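PDB 1BYS: protein (endonuclease) from Salmonella typhimurium, which belongs to the phospholipase D-like (PLD) superfamily, as a two-subunit endonuclease whose single-domain chains are built round a mixed beta-sheet. Local coordinates for residues 3-8 against 128-133; 33-38 against 92-97. One frame throughout, in Å; residues are numbered along the deposited sequence.

Interaction 1: 3-8 against 128-133; sequences PSVQVG and WNMPKL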
loop_
_atom_site.group_PDB
_atom_site.type_symbol
_atom_site.label_atom_id
_atom_site.label_comp_id
_atom_site.label_asym_id
_atom_site.label_seq_id
_atom_site.Cartn_x
_atom_site.Cartn_y
_atom_site.Cartn_z
ATOM N N PRO A 3 -4.843 4.371 20.360
ATOM C CA PRO A 3 -4.458 4.106 18.970
ATOM C C PRO A 3 -3.344 5.056 18.534
ATOM O O PRO A 3 -3.322 6.217 18.951
ATOM C CB PRO A 3 -5.745 4.347 18.168
ATOM C CG PRO A 3 -6.829 4.551 19.189
ATOM C CD PRO A 3 -6.175 4.989 20.458
ATOM N N SER A 4 -2.417 4.565 17.722
ATOM C CA SER A 4 -1.329 5.402 17.223
ATOM C C SER A 4 -0.874 4.886 15.868
ATOM O O SER A 4 -1.242 3.773 15.462
ATOM C CB SER A 4 -0.158 5.427 18.225
ATOM O OG SER A 4 0.557 4.211 18.224
ATOM N N VAL A 5 -0.101 5.689 15.156
ATOM C CA VAL A 5 0.374 5.270 13.849
ATOM C C VAL A 5 1.834 5.606 13.604
ATOM O O VAL A 5 2.289 6.722 13.863
ATOM C CB VAL A 5 -0.447 5.924 12.691
ATOM C CG1 VAL A 5 0.011 5.367 11.360
ATOM C CG2 VAL A 5 -1.940 5.683 12.882
ATOM N N GLN A 6 2.572 4.627 13.106
ATOM C CA GLN A 6 3.972 4.834 12.778
ATOM C C GLN A 6 4.084 4.714 11.268
ATOM O O GLN A 6 3.276 4.031 10.635
ATOM C CB GLN A 6 4.837 3.760 13.409
ATOM C CG GLN A 6 5.150 4.006 14.856
ATOM C CD GLN A 6 6.113 2.969 15.364
ATOM O OE1 GLN A 6 5.699 1.885 15.767
ATOM N NE2 GLN A 6 7.415 3.281 15.327
ATOM N N VAL A 7 5.083 5.363 10.694
ATOM C CA VAL A 7 5.289 5.298 9.250
ATOM C C VAL A 7 6.778 5.117 8.969
ATOM O O VAL A 7 7.635 5.596 9.732
ATOM C CB VAL A 7 4.810 6.607 8.540
ATOM C CG1 VAL A 7 5.570 7.813 9.114
ATOM C CG2 VAL A 7 5.035 6.499 7.023
ATOM N N GLY A 8 7.076 4.418 7.884
ATOM C CA GLY A 8 8.454 4.209 7.489
ATOM C C GLY A 8 8.542 4.269 5.978
ATOM O O GLY A 8 7.546 4.026 5.284
ATOM N N TRP A 128 -1.381 1.024 15.192
ATOM C CA TRP A 128 -1.474 0.278 16.447
ATOM C C TRP A 128 -2.763 0.420 17.245
ATOM O O TRP A 128 -3.295 1.519 17.400
ATOM C CB TRP A 128 -0.337 0.667 17.391
ATOM C CG TRP A 128 1.009 0.503 16.828
ATOM C CD1 TRP A 128 1.752 1.452 16.187
ATOM C CD2 TRP A 128 1.832 -0.669 16.910
ATOM N NE1 TRP A 128 2.988 0.937 15.865
ATOM C CE2 TRP A 128 3.058 -0.357 16.300
ATOM C CE3 TRP A 128 1.638 -1.949 17.439
ATOM C CZ2 TRP A 128 4.100 -1.293 16.203
ATOM C CZ3 TRP A 128 2.671 -2.864 17.344
ATOM C CH2 TRP A 128 3.882 -2.535 16.735
ATOM N N ASN A 129 -3.246 -0.706 17.759
ATOM C CA ASN A 129 -4.419 -0.751 18.629
ATOM C C ASN A 129 -5.716 -0.093 18.166
ATOM O O ASN A 129 -6.219 0.868 18.770
ATOM C CB ASN A 129 -4.036 -0.220 20.023
ATOM C CG ASN A 129 -2.816 -0.930 20.598
ATOM O OD1 ASN A 129 -1.754 -0.341 20.715
ATOM N ND2 ASN A 129 -2.965 -2.202 20.946
ATOM N N MET A 130 -6.256 -0.632 17.081
ATOM C CA MET A 130 -7.525 -0.180 16.534
ATOM C C MET A 130 -8.229 -1.489 16.264
ATOM O O MET A 130 -8.294 -1.941 15.119
ATOM C CB MET A 130 -7.329 0.582 15.227
ATOM C CG MET A 130 -6.732 1.970 15.402
ATOM S SD MET A 130 -7.323 3.112 14.143
ATOM C CE MET A 130 -6.026 4.317 14.164
ATOM N N PRO A 131 -8.746 -2.127 17.328
ATOM C CA PRO A 131 -9.449 -3.412 17.220
ATOM C C PRO A 131 -10.453 -3.450 16.075
ATOM O O PRO A 131 -10.459 -4.388 15.293
ATOM C CB PRO A 131 -10.106 -3.578 18.594
ATOM C CG PRO A 131 -9.192 -2.818 19.527
ATOM C CD PRO A 131 -8.696 -1.635 18.719
ATOM N N LYS A 132 -11.284 -2.420 15.968
ATOM C CA LYS A 132 -12.290 -2.371 14.907
ATOM C C LYS A 132 -11.658 -2.418 13.503
ATOM O O LYS A 132 -12.158 -3.101 12.603
ATOM C CB LYS A 132 -13.129 -1.097 15.057
ATOM C CG LYS A 132 -13.679 -0.876 16.465
ATOM C CD LYS A 132 -12.552 -0.590 17.482
ATOM C CE LYS A 132 -11.821 0.725 17.186
ATOM N NZ LYS A 132 -10.835 0.633 16.090
ATOM N N LEU A 133 -10.567 -1.681 13.313
ATOM C CA LEU A 133 -9.887 -1.661 12.022
ATOM C C LEU A 133 -9.269 -3.027 11.702
ATOM O O LEU A 133 -9.415 -3.539 10.584
ATOM C CB LEU A 133 -8.797 -0.580 12.005
ATOM C CG LEU A 133 -8.010 -0.485 10.689
ATOM C CD1 LEU A 133 -8.895 0.113 9.582
ATOM C CD2 LEU A 133 -6.743 0.349 10.901
#
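Ser4 and Trp128 form an antiparallel hydrogen-bonded pair, their CA atoms 5.2 Å apart: Trp128 N gives its hydrogen to Ser4 O at 2.8 Å, and Ser4 N returns a longer bond to Trp128 O at 3.2 Å. A weaker CA-H...O contact from Pro3 CA to Trp128 O accompanies the N-H bond. The side chains of Ser4, Gln6 and Trp128 share one face of the sheet. There the indole NE1 of Trp128 bonds to Gln6 OE1 at 2.9 Å. The donor lies in the amide's carbonyl plane, on a lone pair, although the N-H...O angle of 136° shows a bent bond; amide and indole planes are turned 25° from each other. Gln6 reaches the indole edge because its chain runs extended beyond CG (chi2 -175°). Ser4 OG approaches Trp128 CD1 obliquely at 3.6 Å. Beyond the pair, Met130 packs CG and its methyl CE against Pro3 CB, the CG at 3.8 Å. Strand 4-10 lies at the edge of its own chain's sheet, and its pairing with strand 122-128 continues through Gln6 with Val126 and Gly8 with Ala124. A two-residue turn, Asn129 and Met130, leads to helix 131-146, with Met130 at its N-cap; helix 14-25 touches Gln6 and Trp128, while Val5 and Met130 meet Met130 and Val5 of the second subunit.

Interaction 2: 33-38 against 92-97; sequences MAYSFT and IQHDKV. With WO4 (tungstate(VI)ion), chain B.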
loop_
_atom_site.group_PDB
_atom_site.type_symbol
_atom_site.label_atom_id
_atom_site.label_comp_id
_atom_site.label_asym_id
_atom_site.label_seq_id
_atom_site.Cartn_x
_atom_site.Cartn_y
_atom_site.Cartn_z
ATOM N N MET A 33 -1.008 -11.120 4.347
ATOM C CA MET A 33 -1.428 -11.185 2.949
ATOM C C MET A 33 -0.278 -10.577 2.174
ATOM O O MET A 33 0.195 -9.473 2.511
ATOM C CB MET A 33 -2.663 -10.310 2.678
ATOM C CG MET A 33 -3.876 -10.564 3.532
ATOM S SD MET A 33 -5.185 -9.361 3.081
ATOM C CE MET A 33 -5.930 -10.176 1.614
ATOM N N ALA A 34 0.190 -11.245 1.133
ATOM C CA ALA A 34 1.282 -10.683 0.354
ATOM C C ALA A 34 1.164 -10.983 -1.120
ATOM O O ALA A 34 0.579 -11.979 -1.519
ATOM C CB ALA A 34 2.623 -11.206 0.864
ATOM N N TYR A 35 1.725 -10.094 -1.926
ATOM C CA TYR A 35 1.781 -10.277 -3.369
ATOM C C TYR A 35 3.182 -10.921 -3.449
ATOM O O TYR A 35 3.356 -12.042 -3.009
ATOM C CB TYR A 35 1.736 -8.916 -4.077
ATOM C CG TYR A 35 2.031 -8.983 -5.567
ATOM C CD1 TYR A 35 1.447 -9.956 -6.376
ATOM C CD2 TYR A 35 2.912 -8.091 -6.150
ATOM C CE1 TYR A 35 1.739 -10.037 -7.732
ATOM C CE2 TYR A 35 3.214 -8.156 -7.499
ATOM C CZ TYR A 35 2.627 -9.127 -8.298
ATOM O OH TYR A 35 2.903 -9.157 -9.665
ATOM N N SER A 36 4.180 -10.225 -3.976
ATOM C CA SER A 36 5.525 -10.807 -3.987
ATOM C C SER A 36 5.908 -11.256 -2.548
ATOM O O SER A 36 5.748 -10.495 -1.592
ATOM C CB SER A 36 6.528 -9.766 -4.481
ATOM O OG SER A 36 6.136 -9.298 -5.753
ATOM N N PHE A 37 6.424 -12.470 -2.404
ATOM C CA PHE A 37 6.785 -12.999 -1.088
ATOM C C PHE A 37 8.226 -13.540 -1.156
ATOM O O PHE A 37 8.440 -14.736 -1.381
ATOM C CB PHE A 37 5.794 -14.116 -0.755
ATOM C CG PHE A 37 5.782 -14.545 0.692
ATOM C CD1 PHE A 37 5.400 -13.669 1.684
ATOM C CD2 PHE A 37 6.075 -15.860 1.034
ATOM C CE1 PHE A 37 5.290 -14.083 2.995
ATOM C CE2 PHE A 37 5.976 -16.293 2.328
ATOM C CZ PHE A 37 5.578 -15.402 3.323
ATOM N N THR A 38 9.214 -12.674 -0.935
ATOM C CA THR A 38 10.585 -13.125 -1.069
ATOM C C THR A 38 11.653 -12.618 -0.107
ATOM O O THR A 38 12.711 -13.219 -0.022
ATOM C CB THR A 38 11.100 -12.787 -2.454
ATOM O OG1 THR A 38 11.240 -11.364 -2.540
ATOM C CG2 THR A 38 10.143 -13.255 -3.525
ATOM N N ILE A 92 -4.636 -10.568 -9.381
ATOM C CA ILE A 92 -3.556 -10.261 -8.455
ATOM C C ILE A 92 -4.073 -10.026 -7.039
ATOM O O ILE A 92 -4.869 -9.089 -6.802
ATOM C CB ILE A 92 -2.748 -8.979 -8.818
ATOM C CG1 ILE A 92 -2.287 -8.993 -10.275
ATOM C CG2 ILE A 92 -1.518 -8.895 -7.907
ATOM C CD1 ILE A 92 -1.461 -7.786 -10.611
ATOM N N GLN A 93 -3.669 -10.881 -6.098
ATOM C CA GLN A 93 -4.031 -10.647 -4.710
ATOM C C GLN A 93 -2.907 -9.660 -4.422
ATOM O O GLN A 93 -1.766 -10.062 -4.135
ATOM C CB GLN A 93 -3.879 -11.895 -3.844
ATOM C CG GLN A 93 -4.473 -11.678 -2.448
ATOM C CD GLN A 93 -3.967 -12.678 -1.406
ATOM O OE1 GLN A 93 -2.961 -12.455 -0.743
ATOM N NE2 GLN A 93 -4.678 -13.780 -1.258
ATOM N N HIS A 94 -3.238 -8.373 -4.527
ATOM C CA HIS A 94 -2.283 -7.275 -4.396
ATOM C C HIS A 94 -1.939 -6.666 -3.022
ATOM O O HIS A 94 -1.002 -5.887 -2.925
ATOM C CB HIS A 94 -2.732 -6.170 -5.353
ATOM C CG HIS A 94 -1.636 -5.249 -5.773
ATOM N ND1 HIS A 94 -1.491 -3.974 -5.263
ATOM C CD2 HIS A 94 -0.614 -5.425 -6.643
ATOM C CE1 HIS A 94 -0.430 -3.401 -5.800
ATOM N NE2 HIS A 94 0.117 -4.264 -6.640
ATOM N N ASP A 95 -2.689 -7.010 -1.985
ATOM C CA ASP A 95 -2.440 -6.502 -0.623
ATOM C C ASP A 95 -1.051 -6.814 -0.057
ATOM O O ASP A 95 -0.490 -7.882 -0.331
ATOM C CB ASP A 95 -3.473 -7.080 0.366
ATOM C CG ASP A 95 -4.905 -7.001 -0.155
ATOM O OD1 ASP A 95 -5.331 -7.911 -0.909
ATOM O OD2 ASP A 95 -5.604 -6.032 0.200
ATOM N N LYS A 96 -0.503 -5.877 0.717
ATOM C CA LYS A 96 0.787 -6.039 1.398
ATOM C C LYS A 96 0.377 -5.672 2.807
ATOM O O LYS A 96 0.540 -4.530 3.244
ATOM C CB LYS A 96 1.828 -5.044 0.897
ATOM C CG LYS A 96 2.066 -5.087 -0.589
ATOM C CD LYS A 96 1.254 -3.965 -1.268
ATOM C CE LYS A 96 1.709 -3.779 -2.702
ATOM N NZ LYS A 96 1.392 -4.991 -3.524
ATOM N N VAL A 97 -0.152 -6.658 3.515
ATOM C CA VAL A 97 -0.708 -6.431 4.835
ATOM C C VAL A 97 -0.305 -7.421 5.912
ATOM O O VAL A 97 -0.197 -8.622 5.649
ATOM C CB VAL A 97 -2.246 -6.486 4.738
ATOM C CG1 VAL A 97 -2.861 -6.575 6.133
ATOM C CG2 VAL A 97 -2.767 -5.298 3.973
HETATM W W WO4 B . 2.789 -3.370 -7.483
HETATM O O1 WO4 B . 3.018 -3.914 -6.153
HETATM O O2 WO4 B . 2.024 -4.378 -8.330
#
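The tungstate-binding pocket of this PLD-like fold lies at the Tyr35 end of the contact, where the chain leaving strand 29-34 passes the loop leading into strand 97-100. Met33 and Val97 make an antiparallel hydrogen-bonded pair, with nearly straight bonds from Met33 N to Val97 O (2.9 Å, 172°) and from Val97 N to Met33 O (3.0 Å). The side chains of Met33 and Asp95 lie alongside each other, pointing the same way. The methionine chain, extended at chi2 but bent at chi3 (83°), brings its methyl CE to within 3.4 Å of Asp95 OD1. That carboxylate has its polar partners elsewhere, His140 on OD2 and Ser121 of the second subunit on OD1.

His94 and Lys96 belong to the His-x-Lys pattern of the HKD motif that marks the PLD family, and both side chains here reach the anion. His94 NE2 donates to tungstate O2 at 2.6 Å, with the oxygen at the ring edge and near its plane. Lys96 NZ makes a weak bond to tungstate O1, but a short one of 2.6 Å to His94 O. Bends at chi2 and chi4 of the lysine chain bring NZ over the centre of the imidazole, 3.3 Å above its plane. His94 O thus holds the ammonium group over the ring, whose ND1 is bonded weakly to Glu122 of the second subunit.

Tyr35 flanks the site: its ring crosses Ile92 obliquely, with Tyr35 CE1 3.5 Å from Ile92 CG2, and lies oblique to the imidazole, the planes 37° apart. In the same segment as Ile92, Gln93 NE2 bonds to Asp87.

From the N terminus, the chain enters through the 3-8 segment, whose partner at 128-133 arrives 120 residues later; interaction 1 therefore closes a loop spanning most of the fold. Interaction 2 joins 33-38 to 92-97, closes a shorter loop, and lies wholly within the first. Both reach the same mixed sheet. Interaction 1 pairs strand 4-10, outermost within this chain, with the end of strand 122-128, whereas interaction 2 joins the neighbouring strands 29-34 and 97-100 nearer the middle. Their centres are 20 Å apart and their nearest atoms about 8 Å apart, without touching. Each also has residues in contact with the second subunit.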